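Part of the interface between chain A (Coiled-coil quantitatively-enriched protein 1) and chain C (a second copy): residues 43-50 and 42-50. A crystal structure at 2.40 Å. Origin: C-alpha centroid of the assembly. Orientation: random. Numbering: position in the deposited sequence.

Chain A 43-50: GPSDSRIQ
Chain C (42-50) TGPSDSRIQ

This is a nearly symmetric, mainly polar contact in which two copies of the same loop-to-helix turn meet at their helix N-caps and exchange aspartate and arginine hydrogen bonds. In each chain residues 43-46 are extended loop. Phi/psi is near 180/180 at A:Gly43 and C:Gly43, -60/140 at A:Pro44 and C:Pro44, and -135/158 at A:Ser45 and C:Ser45. Phi is -78° in A:Asp46 and -88° in C:Asp46, psi near 172°. Helix begins at A:Ser47 and C:Ser47 and continues beyond residue 50. The register centres on A:Asp46 and C:Asp46, whose CA atoms lie 5.3 Å apart. The two 43-46 segments run roughly antiparallel past this point.

A:Asp46 and C:Asp46 have chi1 near +64° (p) and chi2 near 60°. A:Asp46 OD1 caps its helix, accepting from A:Ile49 N at 3.0 Å and weakly from A:Arg48 N at 2.9 Å; C:Asp46 OD1 accepts likewise from C:Ile49 N at 3.0 Å and weakly from C:Arg48 N at 2.9 Å. A:Asp46 N donates to C:Asp46 OD2 at 2.9 Å, and C:Asp46 N weakly to A:Asp46 OD2 at 3.1 Å. A:Asp46 OD2 and C:Asp46 OD2, 3.2 Å apart, are like-charged and not bonded; each instead accepts a backbone NH across the contact, which can partly offset the repulsion.

A:Arg48 and C:Arg48 reach across with chi1 to chi3 m, t, p and chi4 near -114°. A:Arg48 NH1 donates to C:Pro44 O at 2.7 Å; C:Arg48 NH1 donates weakly to A:Pro44 O at 2.7 Å. Both carbonyls lie at the guanidinium edge, where its NH groups point. A:Gly43 and C:Gly43 lie over guanidinium faces. An ideal CB on C:Gly43 would clash 2.5 Å from A:Arg48 CZ, and one on A:Gly43 2.7 Å from C:Arg48 CZ.

A:Ile49 and C:Ile49, both m, m, add an apolar contact: A:Ile49 CD1 lies 4.1 Å from C:Ile49 CD1. The stretches bury 468 Å² in total.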

# COMPACT_ATOMS: atom_id res chain seq x y z
N GLY A 43 -3.81 1.66 14.96
CA GLY A 43 -3.30 2.78 15.74
C GLY A 43 -3.78 4.14 15.24
O GLY A 43 -4.51 4.22 14.26
N PRO A 44 -3.37 5.24 15.91
CA PRO A 44 -3.67 6.60 15.43
C PRO A 44 -3.16 6.80 14.00
O PRO A 44 -2.08 6.33 13.65
CB PRO A 44 -2.87 7.50 16.39
CG PRO A 44 -2.73 6.67 17.65
CD PRO A 44 -2.60 5.24 17.16
N SER A 45 -3.95 7.51 13.19
CA SER A 45 -3.62 7.79 11.81
C SER A 45 -3.84 9.27 11.51
O SER A 45 -4.65 9.91 12.16
CB SER A 45 -4.41 6.91 10.88
OG SER A 45 -5.79 7.24 10.92
N ASP A 46 -3.13 9.79 10.51
CA ASP A 46 -3.23 11.19 10.13
C ASP A 46 -4.50 11.43 9.32
O ASP A 46 -5.19 10.49 8.94
CB ASP A 46 -1.96 11.68 9.42
CG ASP A 46 -1.69 11.02 8.08
OD1 ASP A 46 -2.51 11.20 7.16
OD2 ASP A 46 -0.66 10.33 7.96
N SER A 47 -4.77 12.71 9.06
CA SER A 47 -5.97 13.19 8.39
C SER A 47 -6.10 12.62 6.97
O SER A 47 -7.21 12.34 6.52
CB SER A 47 -5.99 14.70 8.38
OG SER A 47 -7.06 15.20 7.59
N ARG A 48 -4.96 12.46 6.29
CA ARG A 48 -4.96 12.04 4.90
C ARG A 48 -5.22 10.53 4.79
O ARG A 48 -5.79 10.08 3.80
CB ARG A 48 -3.66 12.48 4.20
CG ARG A 48 -3.62 13.96 3.88
CD ARG A 48 -2.23 14.47 3.55
NE ARG A 48 -1.66 13.87 2.36
CZ ARG A 48 -0.58 13.09 2.33
NH1 ARG A 48 0.07 12.81 3.45
NH2 ARG A 48 -0.16 12.59 1.19
N ILE A 49 -4.80 9.77 5.82
CA ILE A 49 -5.10 8.35 5.91
C ILE A 49 -6.62 8.19 6.03
O ILE A 49 -7.22 7.35 5.36
CB ILE A 49 -4.37 7.68 7.09
CG1 ILE A 49 -2.85 7.65 6.89
CG2 ILE A 49 -4.93 6.30 7.37
CD1 ILE A 49 -2.36 6.67 5.83
N GLN A 50 -7.22 9.01 6.90
CA GLN A 50 -8.64 8.97 7.19
C GLN A 50 -9.44 9.35 5.94
O GLN A 50 -10.52 8.80 5.72
CB GLN A 50 -8.96 9.90 8.36
CG GLN A 50 -8.47 9.36 9.70
CD GLN A 50 -8.43 10.41 10.78
OE1 GLN A 50 -9.03 11.48 10.67
NE2 GLN A 50 -7.71 10.11 11.85
N THR C 42 4.05 13.44 -0.30
CA THR C 42 3.15 14.39 -0.95
C THR C 42 2.31 15.17 0.06
O THR C 42 1.46 15.96 -0.35
CB THR C 42 2.24 13.74 -2.00
OG1 THR C 42 1.46 12.73 -1.36
CG2 THR C 42 3.00 13.17 -3.18
N GLY C 43 2.54 14.95 1.36
CA GLY C 43 1.79 15.69 2.36
C GLY C 43 2.25 15.37 3.78
O GLY C 43 3.14 14.55 3.98
N PRO C 44 1.65 16.02 4.81
CA PRO C 44 1.92 15.69 6.21
C PRO C 44 1.55 14.24 6.52
O PRO C 44 0.56 13.72 5.99
CB PRO C 44 1.00 16.63 7.00
CG PRO C 44 0.70 17.77 6.04
CD PRO C 44 0.69 17.12 4.67
N SER C 45 2.34 13.61 7.39
CA SER C 45 2.14 12.21 7.75
C SER C 45 2.35 12.04 9.25
O SER C 45 2.97 12.88 9.89
CB SER C 45 3.05 11.31 6.95
OG SER C 45 4.41 11.66 7.15
N ASP C 46 1.83 10.93 9.79
CA ASP C 46 1.88 10.67 11.22
C ASP C 46 3.18 9.94 11.58
O ASP C 46 3.93 9.51 10.71
CB ASP C 46 0.64 9.92 11.70
CG ASP C 46 0.46 8.54 11.08
OD1 ASP C 46 1.37 7.70 11.23
OD2 ASP C 46 -0.60 8.31 10.47
N SER C 47 3.39 9.79 12.90
CA SER C 47 4.54 9.15 13.50
C SER C 47 4.80 7.77 12.91
O SER C 47 5.94 7.41 12.64
CB SER C 47 4.35 9.09 15.00
OG SER C 47 5.06 7.99 15.56
N ARG C 48 3.72 7.00 12.70
CA ARG C 48 3.81 5.59 12.35
C ARG C 48 4.17 5.41 10.87
O ARG C 48 4.78 4.41 10.50
CB ARG C 48 2.54 4.84 12.77
CG ARG C 48 2.51 4.49 14.25
CD ARG C 48 1.15 4.10 14.79
NE ARG C 48 0.63 2.88 14.18
CZ ARG C 48 -0.42 2.83 13.37
NH1 ARG C 48 -1.09 3.93 13.08
NH2 ARG C 48 -0.80 1.67 12.87
N ILE C 49 3.76 6.37 10.02
CA ILE C 49 4.16 6.36 8.62
C ILE C 49 5.68 6.56 8.57
O ILE C 49 6.38 5.81 7.89
CB ILE C 49 3.42 7.45 7.81
CG1 ILE C 49 1.92 7.15 7.67
CG2 ILE C 49 4.08 7.68 6.46
CD1 ILE C 49 1.59 5.97 6.78
N GLN C 50 6.15 7.56 9.31
CA GLN C 50 7.55 7.92 9.41
C GLN C 50 8.38 6.72 9.87
O GLN C 50 9.48 6.50 9.37
CB GLN C 50 7.73 9.11 10.36
CG GLN C 50 7.18 10.42 9.81
CD GLN C 50 7.12 11.52 10.84
OE1 GLN C 50 7.72 11.44 11.92
NE2 GLN C 50 6.40 12.58 10.51